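Local coordinates for transcriptional regulator, LacI family (Corynebacterium glutamicum, PDB 3H5T), which probably binds palindromic promoter motifs and activates, in an inositol-dependent manner, the inositol phosphate synthase gene ino1 and other genes of cell wall and mycothiol synthesis, at residues Q103-P108 with A127-V132; G69-L74 with A93-A98; V132-V137 with D145-R150; G165-A170 with G329-K334; V73-T76 with T80-F83. One frame throughout, in Å; residues are numbered along the deposited sequence.

In the fold
All five are buried contacts on one mixed sheet of the sugar-binding region. Contacts 1 and 3 cover one face: they share V132, and R150 of contact 3 binds A127 O of contact 1. Contacts 2, 4 and 5 cover the other face, where A98 of contact 2 packs on helix 321-336 of contact 4 and contacts 2 and 5 both use strand 70-75. Contacts 2 and 3 join aliphatic branches alone, all on buried residues; the others each include a partly exposed one: T105 in contact 1, where a water bridges, T331 in contact 4, Y81 in contact 5. Contact 5 lies nearest the chain's centre, about 10 Å between centres, and faces the second lobe.

Contact 1: residues Q103-P108 with A127-V132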
# COMPACT_ATOMS: atom_id res chain seq x y z
N GLN A 103 16.45 12.49 -2.27
CA GLN A 103 15.49 13.13 -1.38
C GLN A 103 14.11 12.65 -1.83
O GLN A 103 13.85 12.55 -3.02
CB GLN A 103 15.58 14.65 -1.49
CG GLN A 103 16.90 15.25 -1.02
CD GLN A 103 16.99 16.75 -1.24
OE1 GLN A 103 16.09 17.51 -0.89
NE2 GLN A 103 18.09 17.19 -1.83
N LEU A 104 13.24 12.33 -0.87
CA LEU A 104 11.88 11.86 -1.16
C LEU A 104 10.89 12.91 -0.65
O LEU A 104 10.81 13.18 0.54
CB LEU A 104 11.62 10.52 -0.47
CG LEU A 104 10.25 9.86 -0.67
CD1 LEU A 104 9.94 9.78 -2.16
CD2 LEU A 104 10.23 8.47 -0.05
N THR A 105 10.13 13.50 -1.56
CA THR A 105 9.18 14.54 -1.21
C THR A 105 7.73 14.08 -1.27
O THR A 105 7.21 13.80 -2.36
CB THR A 105 9.38 15.75 -2.13
OG1 THR A 105 10.65 16.33 -1.86
CG2 THR A 105 8.28 16.78 -1.94
N LEU A 106 7.09 14.02 -0.11
CA LEU A 106 5.69 13.62 -0.03
C LEU A 106 4.84 14.84 -0.36
O LEU A 106 5.02 15.91 0.23
CB LEU A 106 5.38 13.11 1.37
CG LEU A 106 6.23 11.94 1.84
CD1 LEU A 106 5.92 11.63 3.29
CD2 LEU A 106 5.95 10.73 0.97
N ILE A 107 3.92 14.67 -1.32
CA ILE A 107 3.04 15.75 -1.78
C ILE A 107 1.60 15.45 -1.37
O ILE A 107 0.97 14.54 -1.93
CB ILE A 107 3.08 15.88 -3.34
CG1 ILE A 107 4.52 15.82 -3.86
CG2 ILE A 107 2.48 17.20 -3.78
CD1 ILE A 107 4.61 15.67 -5.38
N PRO A 108 1.06 16.20 -0.40
CA PRO A 108 -0.31 16.02 0.09
C PRO A 108 -1.34 16.64 -0.86
O PRO A 108 -1.44 17.86 -0.95
CB PRO A 108 -0.31 16.76 1.43
CG PRO A 108 1.14 16.87 1.80
CD PRO A 108 1.79 17.12 0.47
N ALA A 127 6.08 21.45 -6.94
CA ALA A 127 6.73 20.28 -6.36
C ALA A 127 8.13 20.27 -6.97
O ALA A 127 8.29 20.09 -8.18
CB ALA A 127 5.96 19.00 -6.73
N ALA A 128 9.14 20.48 -6.13
CA ALA A 128 10.53 20.51 -6.56
C ALA A 128 11.10 19.12 -6.77
O ALA A 128 12.06 18.72 -6.09
CB ALA A 128 11.37 21.26 -5.53
N VAL A 129 10.54 18.39 -7.72
CA VAL A 129 10.99 17.03 -7.98
C VAL A 129 11.27 16.75 -9.46
O VAL A 129 10.71 17.41 -10.33
CB VAL A 129 9.95 16.00 -7.45
CG1 VAL A 129 9.78 16.17 -5.96
CG2 VAL A 129 8.61 16.18 -8.16
N ASP A 130 12.13 15.77 -9.71
CA ASP A 130 12.50 15.38 -11.07
C ASP A 130 11.55 14.29 -11.57
O ASP A 130 11.54 13.95 -12.75
CB ASP A 130 13.93 14.83 -11.11
CG ASP A 130 14.98 15.85 -10.68
OD1 ASP A 130 14.99 16.98 -11.22
OD2 ASP A 130 15.81 15.51 -9.80
N GLY A 131 10.77 13.73 -10.65
CA GLY A 131 9.83 12.68 -11.01
C GLY A 131 8.82 12.44 -9.91
O GLY A 131 9.01 12.88 -8.78
N VAL A 132 7.73 11.75 -10.23
CA VAL A 132 6.71 11.51 -9.23
C VAL A 132 6.10 10.12 -9.27
O VAL A 132 5.76 9.59 -10.32
CB VAL A 132 5.57 12.55 -9.35
CG1 VAL A 132 4.94 12.46 -10.72
CG2 VAL A 132 4.52 12.30 -8.25
O HOH W 1 11.99 18.17 -3.06
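T105 and I107 send their side chains from strand 103-108 to the loop 127-132, and the backbones stay 7.4 Å apart from T105 CA to V129 CA. T105 can be followed atom by atom. Its CB is the nearest atom to the loop, within 3.9 Å of V129 CG1, the two side chains meeting at a slant. The two branches flank this approach at similar, longer range. OG1, beside the backbone N and anti to the carbonyl carbon (chi1 -67°), leaves across the line to V129, back toward the start of the strand. There it takes part in a hydrogen bond of 2.6 Å between T105 OG1 and water 1, and the same water donates to A128 O over 3.1 Å. CG2, the other branch, runs along the strand toward I107.

Two residues on, I107 supplies the apolar half. Its CD1 touches A127 CB at 3.8 Å, and more loosely V132 CG2 at 4.4 Å, just where the loop passes into strand 132-135. The loop itself is bent by an inverse gamma turn centred on A128, with a weak bond from V129 N to A127 O; A127 O is also gripped by R150 NH1 from helix 142-150.

Strand 103-108 is the outermost of its sheet in this chain, bonded by its backbone to strand 70-75, and the loop lies over one face of it. The chemistry implies a seam that changes along the strand, apolar at buried I107 and bridged by a water at partly exposed T105, nearer the strand's start.

Contact 2: residues G69-L74 with A93-A98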
# COMPACT_ATOMS: atom_id res chain seq x y z
N GLY A 69 19.34 14.38 -7.18
CA GLY A 69 18.19 15.27 -7.15
C GLY A 69 17.14 14.80 -6.16
O GLY A 69 17.48 14.33 -5.07
N ALA A 70 15.87 14.92 -6.51
CA ALA A 70 14.80 14.46 -5.61
C ALA A 70 13.60 13.91 -6.37
O ALA A 70 13.31 14.35 -7.47
CB ALA A 70 14.36 15.59 -4.69
N ILE A 71 12.91 12.94 -5.76
CA ILE A 71 11.71 12.36 -6.36
C ILE A 71 10.55 12.56 -5.39
O ILE A 71 10.74 12.62 -4.18
CB ILE A 71 11.87 10.84 -6.66
CG1 ILE A 71 11.99 10.05 -5.36
CG2 ILE A 71 13.09 10.60 -7.55
CD1 ILE A 71 12.05 8.54 -5.56
N GLY A 72 9.34 12.67 -5.93
CA GLY A 72 8.18 12.87 -5.09
C GLY A 72 7.17 11.73 -5.11
O GLY A 72 7.27 10.79 -5.90
N VAL A 73 6.19 11.82 -4.20
CA VAL A 73 5.13 10.84 -4.10
C VAL A 73 3.84 11.62 -3.84
O VAL A 73 3.69 12.25 -2.79
CB VAL A 73 5.37 9.85 -2.94
CG1 VAL A 73 4.23 8.83 -2.87
CG2 VAL A 73 6.69 9.13 -3.16
N LEU A 74 2.93 11.58 -4.80
CA LEU A 74 1.68 12.29 -4.67
C LEU A 74 0.71 11.42 -3.91
O LEU A 74 0.38 10.32 -4.34
CB LEU A 74 1.10 12.63 -6.04
CG LEU A 74 -0.13 13.54 -5.98
CD1 LEU A 74 0.09 14.77 -6.85
CD2 LEU A 74 -1.35 12.77 -6.43
N ALA A 93 8.40 2.32 2.31
CA ALA A 93 9.69 1.75 2.69
C ALA A 93 10.30 1.26 1.39
O ALA A 93 11.50 1.40 1.14
CB ALA A 93 9.50 0.58 3.66
N GLY A 94 9.44 0.69 0.55
CA GLY A 94 9.86 0.17 -0.74
C GLY A 94 10.38 1.26 -1.64
O GLY A 94 11.39 1.07 -2.31
N VAL A 95 9.70 2.40 -1.66
CA VAL A 95 10.13 3.52 -2.49
C VAL A 95 11.40 4.12 -1.89
O VAL A 95 12.22 4.70 -2.61
CB VAL A 95 9.06 4.64 -2.57
CG1 VAL A 95 9.59 5.80 -3.43
CG2 VAL A 95 7.78 4.10 -3.17
N ALA A 96 11.57 3.99 -0.58
CA ALA A 96 12.74 4.52 0.09
C ALA A 96 13.95 3.66 -0.26
O ALA A 96 15.08 4.16 -0.32
CB ALA A 96 12.52 4.55 1.59
N GLN A 97 13.72 2.37 -0.47
CA GLN A 97 14.78 1.44 -0.81
C GLN A 97 15.28 1.60 -2.25
O GLN A 97 16.46 1.38 -2.53
CB GLN A 97 14.28 0.02 -0.58
CG GLN A 97 15.22 -1.06 -1.05
CD GLN A 97 14.71 -2.43 -0.69
OE1 GLN A 97 13.57 -2.77 -0.98
NE2 GLN A 97 15.56 -3.23 -0.04
N ALA A 98 14.39 1.97 -3.16
CA ALA A 98 14.77 2.17 -4.55
C ALA A 98 15.58 3.46 -4.59
O ALA A 98 16.71 3.48 -5.08
CB ALA A 98 13.53 2.28 -5.44
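I71, V73 and V95 meet without any flat group between them: no ring, amide or guanidinium has a face or edge in this contact. The nearest thing to one, the amide of Q97, points elsewhere on helix 86-98, where its OE1 has a weak hydrogen bond with K322 NZ. What remains is methyl against methyl.

V95 CG1 is the common point. I71 CD1 approaches it to 4.3 Å, and V73 CG2 comes to 4.4 Å from the same V95 CG1. Seen from that methyl carbon, the two directions open about 86°, so V95 sits across the pair and does not favour one of them. Its CG1 is anti to the helix backbone N (chi1 179°), which carries that methyl out toward the strand. On the strand side I71 reaches by length, because an extended second torsion (chi2 176°) places CD1 at the far end of the side chain. The backbones are consequently well apart, 9.0 Å from V73 CA to V95 CA, and only 93 Å² is buried in total: light, wholly aliphatic spacing of helix from sheet.

G72, between the two strand residues, has no side chain to offer and uses its backbone to pair with strand 132-135. Neighbours complete the layer: L104 packs on both I71 and V73, while A98 leans on F326 and E330 of helix 321-336. Strand 70-75, helix 86-98 and the adjacent parallel strand 103-108 form a beta-alpha-beta crossover, the repeating element of the Rossmann-like periplasmic-binding-protein fold found in LacI-family regulators.

Contact 3: residues V132-V137 with D145-R150; sequences VVIYSV and DAIRAR
In the beta-alpha-beta unit of strand 132-135, helix 142-150 and strand 154-157, the helix is seated on its first strand by I147, which meets V132 and I134. The backbones approach to 8.4 Å between V132 CA and I147 CA, and the side chains fill the gap by reaching toward each other tip to tip. I147 CD1 lies 3.5 Å from I134 CD1 and 3.7 Å from I134 CG1, so the end of one isoleucine meets the end of the other. The same I147 CD1 is 3.8 Å from V132 CG1, and the second branch, I147 CG2, comes to 3.9 Å from V132 CG1. One side chain thus covers two strand residues with two methyls.

V132 and I134 share a face of the sheet, as residues two apart on a beta strand do; V133 between them turns to the other face and packs on V73. An extended chi2 of 177° carries I147 CD1 away from the helix axis to both partners. I147 also touches A154 on the next, parallel strand 154-157, and V132 rests on L74 of strand 70-75. At the helix surface R148 NH2 forms a salt bridge with E163 OE1.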
# COMPACT_ATOMS: atom_id res chain seq x y z
N VAL A 132 7.73 11.75 -10.23
CA VAL A 132 6.71 11.51 -9.23
C VAL A 132 6.10 10.12 -9.27
O VAL A 132 5.76 9.59 -10.32
CB VAL A 132 5.57 12.55 -9.35
CG1 VAL A 132 4.94 12.46 -10.72
CG2 VAL A 132 4.52 12.30 -8.25
N VAL A 133 5.96 9.52 -8.09
CA VAL A 133 5.34 8.21 -7.96
C VAL A 133 3.91 8.53 -7.55
O VAL A 133 3.67 9.06 -6.47
CB VAL A 133 6.00 7.37 -6.84
CG1 VAL A 133 5.17 6.14 -6.56
CG2 VAL A 133 7.42 6.99 -7.25
N ILE A 134 2.95 8.23 -8.43
CA ILE A 134 1.57 8.52 -8.10
C ILE A 134 1.06 7.34 -7.31
O ILE A 134 1.05 6.20 -7.79
CB ILE A 134 0.72 8.75 -9.36
CG1 ILE A 134 1.19 10.05 -10.04
CG2 ILE A 134 -0.74 8.87 -8.98
CD1 ILE A 134 0.54 10.35 -11.37
N TYR A 135 0.64 7.61 -6.08
CA TYR A 135 0.16 6.55 -5.22
C TYR A 135 -1.33 6.50 -4.93
O TYR A 135 -1.87 7.35 -4.23
CB TYR A 135 0.92 6.60 -3.89
CG TYR A 135 0.48 5.55 -2.91
CD1 TYR A 135 0.48 4.20 -3.26
CD2 TYR A 135 0.07 5.90 -1.62
CE1 TYR A 135 0.07 3.21 -2.34
CE2 TYR A 135 -0.34 4.92 -0.70
CZ TYR A 135 -0.33 3.58 -1.06
OH TYR A 135 -0.72 2.63 -0.15
N SER A 136 -1.98 5.48 -5.48
CA SER A 136 -3.39 5.25 -5.24
C SER A 136 -4.27 6.47 -5.40
O SER A 136 -4.91 6.93 -4.46
CB SER A 136 -3.56 4.67 -3.83
OG SER A 136 -4.90 4.32 -3.58
N VAL A 137 -4.33 7.00 -6.61
CA VAL A 137 -5.13 8.18 -6.88
C VAL A 137 -6.33 7.79 -7.75
O VAL A 137 -6.25 6.88 -8.58
CB VAL A 137 -4.27 9.25 -7.56
CG1 VAL A 137 -5.12 10.37 -8.09
CG2 VAL A 137 -3.25 9.77 -6.56
N ASP A 145 -3.82 14.98 -14.35
CA ASP A 145 -3.76 15.87 -15.52
C ASP A 145 -2.72 16.97 -15.30
O ASP A 145 -2.02 17.37 -16.24
CB ASP A 145 -5.12 16.52 -15.79
CG ASP A 145 -6.24 15.49 -15.98
OD1 ASP A 145 -6.07 14.55 -16.79
OD2 ASP A 145 -7.30 15.63 -15.33
N ALA A 146 -2.62 17.47 -14.07
CA ALA A 146 -1.65 18.50 -13.76
C ALA A 146 -0.23 17.98 -13.98
O ALA A 146 0.63 18.69 -14.49
CB ALA A 146 -1.83 18.99 -12.33
N ILE A 147 0.02 16.74 -13.58
CA ILE A 147 1.33 16.13 -13.75
C ILE A 147 1.67 15.94 -15.23
O ILE A 147 2.82 16.09 -15.63
CB ILE A 147 1.40 14.76 -13.02
CG1 ILE A 147 1.40 14.98 -11.51
CG2 ILE A 147 2.63 13.98 -13.46
CD1 ILE A 147 1.38 13.72 -10.69
N ARG A 148 0.66 15.60 -16.02
CA ARG A 148 0.82 15.38 -17.46
C ARG A 148 1.12 16.71 -18.16
O ARG A 148 1.95 16.78 -19.07
CB ARG A 148 -0.46 14.78 -18.04
CG ARG A 148 -0.39 14.41 -19.51
CD ARG A 148 -1.75 14.00 -20.04
NE ARG A 148 -2.34 12.91 -19.26
CZ ARG A 148 -1.87 11.68 -19.25
NH1 ARG A 148 -0.81 11.37 -19.97
NH2 ARG A 148 -2.45 10.75 -18.50
N ALA A 149 0.43 17.76 -17.73
CA ALA A 149 0.60 19.09 -18.30
C ALA A 149 1.99 19.64 -18.01
O ALA A 149 2.48 20.49 -18.74
CB ALA A 149 -0.46 20.04 -17.76
N ARG A 150 2.61 19.18 -16.93
CA ARG A 150 3.94 19.64 -16.57
C ARG A 150 4.99 18.73 -17.25
O ARG A 150 6.18 19.05 -17.29
CB ARG A 150 4.11 19.62 -15.04
CG ARG A 150 5.53 19.93 -14.57
CD ARG A 150 5.68 19.96 -13.05
NE ARG A 150 7.09 20.10 -12.70
CZ ARG A 150 7.54 20.36 -11.47
NH1 ARG A 150 6.70 20.50 -10.46
NH2 ARG A 150 8.85 20.48 -11.27

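Contact 4: residues G165-A170 with G329-K334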
# COMPACT_ATOMS: atom_id res chain seq x y z
N GLY A 165 1.44 7.04 -21.12
CA GLY A 165 2.77 7.52 -20.74
C GLY A 165 3.12 7.38 -19.27
O GLY A 165 4.12 7.95 -18.83
N MET A 166 2.33 6.63 -18.52
CA MET A 166 2.56 6.45 -17.09
C MET A 166 2.57 4.98 -16.64
O MET A 166 1.52 4.41 -16.35
CB MET A 166 1.49 7.22 -16.29
CG MET A 166 1.63 8.75 -16.24
SD MET A 166 0.33 9.61 -15.28
CE MET A 166 0.24 11.08 -16.16
N PRO A 167 3.76 4.34 -16.59
CA PRO A 167 3.90 2.95 -16.17
C PRO A 167 3.04 2.63 -14.96
O PRO A 167 2.92 3.45 -14.05
CB PRO A 167 5.39 2.83 -15.90
CG PRO A 167 5.96 3.61 -17.03
CD PRO A 167 5.07 4.87 -17.04
N PHE A 168 2.45 1.44 -14.95
CA PHE A 168 1.53 1.02 -13.90
C PHE A 168 1.96 -0.26 -13.17
O PHE A 168 2.29 -1.27 -13.80
CB PHE A 168 0.14 0.85 -14.56
CG PHE A 168 -0.96 0.39 -13.63
CD1 PHE A 168 -1.50 1.24 -12.67
CD2 PHE A 168 -1.50 -0.89 -13.76
CE1 PHE A 168 -2.55 0.82 -11.86
CE2 PHE A 168 -2.56 -1.31 -12.96
CZ PHE A 168 -3.08 -0.46 -12.01
N ILE A 169 1.94 -0.22 -11.84
CA ILE A 169 2.31 -1.36 -11.00
C ILE A 169 1.18 -1.67 -10.02
O ILE A 169 0.83 -0.83 -9.19
CB ILE A 169 3.57 -1.08 -10.16
CG1 ILE A 169 4.71 -0.64 -11.07
CG2 ILE A 169 3.95 -2.32 -9.35
CD1 ILE A 169 6.00 -0.34 -10.31
N ALA A 170 0.61 -2.86 -10.10
CA ALA A 170 -0.47 -3.24 -9.20
C ALA A 170 -0.89 -4.70 -9.35
O ALA A 170 -0.60 -5.34 -10.36
CB ALA A 170 -1.68 -2.34 -9.42
N GLY A 329 9.53 3.08 -7.32
CA GLY A 329 10.66 3.99 -7.32
C GLY A 329 11.70 3.64 -8.37
O GLY A 329 12.22 4.52 -9.05
N GLU A 330 12.02 2.35 -8.51
CA GLU A 330 12.99 1.90 -9.51
C GLU A 330 12.52 2.26 -10.91
O GLU A 330 13.29 2.76 -11.73
CB GLU A 330 13.20 0.39 -9.43
CG GLU A 330 14.23 -0.04 -8.40
CD GLU A 330 15.61 0.52 -8.70
OE1 GLU A 330 16.51 0.39 -7.84
OE2 GLU A 330 15.78 1.10 -9.80
N THR A 331 11.25 1.98 -11.18
CA THR A 331 10.68 2.28 -12.48
C THR A 331 10.83 3.77 -12.74
O THR A 331 11.20 4.18 -13.84
CB THR A 331 9.21 1.89 -12.52
OG1 THR A 331 9.09 0.48 -12.30
CG2 THR A 331 8.60 2.22 -13.86
N LEU A 332 10.55 4.58 -11.72
CA LEU A 332 10.64 6.03 -11.87
C LEU A 332 12.07 6.44 -12.22
O LEU A 332 12.30 7.14 -13.22
CB LEU A 332 10.19 6.74 -10.58
CG LEU A 332 10.19 8.27 -10.62
CD1 LEU A 332 9.37 8.75 -11.80
CD2 LEU A 332 9.64 8.84 -9.33
N LEU A 333 13.04 6.00 -11.41
CA LEU A 333 14.44 6.32 -11.66
C LEU A 333 14.89 5.90 -13.06
O LEU A 333 15.57 6.66 -13.74
CB LEU A 333 15.33 5.69 -10.59
CG LEU A 333 15.10 6.25 -9.19
CD1 LEU A 333 16.11 5.64 -8.21
CD2 LEU A 333 15.25 7.77 -9.24
N LYS A 334 14.52 4.69 -13.49
CA LYS A 334 14.90 4.25 -14.83
C LYS A 334 14.27 5.15 -15.89
O LYS A 334 14.86 5.36 -16.95
CB LYS A 334 14.45 2.81 -15.09
CG LYS A 334 15.37 1.75 -14.57
CD LYS A 334 14.78 0.38 -14.88
CE LYS A 334 15.74 -0.73 -14.50
NZ LYS A 334 16.19 -0.60 -13.09
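P167 and T331 mark the closest backbone approach, 7.7 Å between P167 CA and T331 CA, where the run entering strand 168-171 passes helix 321-336. The helical segment is regular, with L333 N bonded to G329 O and K334 N to E330 O.

T331 carries the helix side of the contact with both branches. Its CG2 meets P167 CB at 3.9 Å, methyl against the proline ring. Its OG1 lies 3.8 Å from I169 CD1, a van der Waals approach to the methyl. The hydroxyl's hydrogen bond is with K327 O, one turn back in its own helix. That bond follows from the torsion: with chi1 -61°, OG1 stands anti to the carbonyl carbon, beside the backbone N. The side chains of I169 and T331 run alongside one another with their tips pointing opposite ways, and the extended I169 chain (chi2 180°) brings CD1 alongside the threonine. With its polar atom engaged internally, T331 can face a largely apolar surface.

I169 further packs on K324, K327 and A328, and P167 on M335, so the helix is followed over several turns. Beside them T331 and L332 rest on V155 of strand 154-157, whose backbone pairs with I169, while the other side of strand 168-171 pairs with strand 344-352.

Contact 5: residues V73-T76 with T80-F83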
# COMPACT_ATOMS: atom_id res chain seq x y z
N VAL A 73 6.19 11.82 -4.20
CA VAL A 73 5.13 10.84 -4.10
C VAL A 73 3.84 11.62 -3.84
O VAL A 73 3.69 12.25 -2.79
CB VAL A 73 5.37 9.85 -2.94
CG1 VAL A 73 4.23 8.83 -2.87
CG2 VAL A 73 6.69 9.13 -3.16
N LEU A 74 2.93 11.58 -4.80
CA LEU A 74 1.68 12.29 -4.67
C LEU A 74 0.71 11.42 -3.91
O LEU A 74 0.38 10.32 -4.34
CB LEU A 74 1.10 12.63 -6.04
CG LEU A 74 -0.13 13.54 -5.98
CD1 LEU A 74 0.09 14.77 -6.85
CD2 LEU A 74 -1.35 12.77 -6.43
N LEU A 75 0.25 11.92 -2.77
CA LEU A 75 -0.67 11.21 -1.91
C LEU A 75 -1.98 11.99 -1.88
O LEU A 75 -2.02 13.15 -1.47
CB LEU A 75 -0.08 11.11 -0.49
CG LEU A 75 -0.55 9.99 0.44
CD1 LEU A 75 -0.25 8.66 -0.18
CD2 LEU A 75 0.16 10.08 1.77
N THR A 76 -3.06 11.36 -2.32
CA THR A 76 -4.36 12.02 -2.32
C THR A 76 -5.01 11.84 -0.93
O THR A 76 -6.21 11.59 -0.79
CB THR A 76 -5.23 11.45 -3.50
OG1 THR A 76 -6.16 12.44 -3.90
CG2 THR A 76 -5.96 10.18 -3.10
N THR A 80 -0.37 12.68 7.02
CA THR A 80 -0.27 11.73 8.13
C THR A 80 -0.44 10.29 7.64
O THR A 80 0.18 9.37 8.16
CB THR A 80 -1.33 12.01 9.23
OG1 THR A 80 -2.64 12.02 8.65
CG2 THR A 80 -1.08 13.36 9.90
N TYR A 81 -1.28 10.12 6.63
CA TYR A 81 -1.57 8.82 6.03
C TYR A 81 -0.29 8.06 5.70
O TYR A 81 -0.21 6.85 5.90
CB TYR A 81 -2.37 9.04 4.75
CG TYR A 81 -3.18 7.87 4.28
CD1 TYR A 81 -4.45 7.62 4.80
CD2 TYR A 81 -2.69 7.01 3.29
CE1 TYR A 81 -5.22 6.55 4.36
CE2 TYR A 81 -3.44 5.94 2.84
CZ TYR A 81 -4.70 5.71 3.38
OH TYR A 81 -5.42 4.62 2.95
N ALA A 82 0.71 8.76 5.17
CA ALA A 82 1.98 8.14 4.79
C ALA A 82 2.75 7.57 5.99
O ALA A 82 3.74 6.85 5.82
CB ALA A 82 2.85 9.14 4.06
N PHE A 83 2.30 7.89 7.20
CA PHE A 83 2.96 7.39 8.40
C PHE A 83 2.04 6.65 9.36
O PHE A 83 2.53 6.06 10.32
CB PHE A 83 3.64 8.53 9.15
CG PHE A 83 4.72 9.19 8.38
CD1 PHE A 83 5.85 8.48 7.99
CD2 PHE A 83 4.58 10.51 7.95
CE1 PHE A 83 6.82 9.07 7.19
CE2 PHE A 83 5.54 11.10 7.16
CZ PHE A 83 6.66 10.38 6.78
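L75 and A82 lie opposite each other, 7.8 Å between L75 CA and A82 CA, where the chain leaves strand 70-75 and turns back into the short helix 81-84. F83 N bonds to T80 O at 2.8 Å, within the helical segment itself.

One methyl makes the contact. L75 CD2 is 3.7 Å from A82 CB and likewise 3.7 Å from A82 N, so it rests against both the side chain and the backbone of the short helix at A82. The same L75 CD2 comes to 4.0 Å from Y81 CB. L75 has CG on the far side from its backbone N (chi1 -157°), with CD2 pushed out to the helix; the residue also packs on Y135 in the neighbouring strand 132-135.

Around this point A82 also packs on L106 of strand 103-108 and L92 of helix 86-98, and F83 on L106. The Y81 ring continues past L75: it touches S88, and its OH has a weak hydrogen bond with N250 ND2, which follows a strand of the other, five-stranded sheet. The end of the first strand therefore lies toward the second lobe. This strand-to-helix turn at the C-terminal ends of the parallel strands of the sheet, facing the partner lobe, is characteristic of the two-lobed periplasmic-binding-protein fold, and here it probably borders the interlobe cleft.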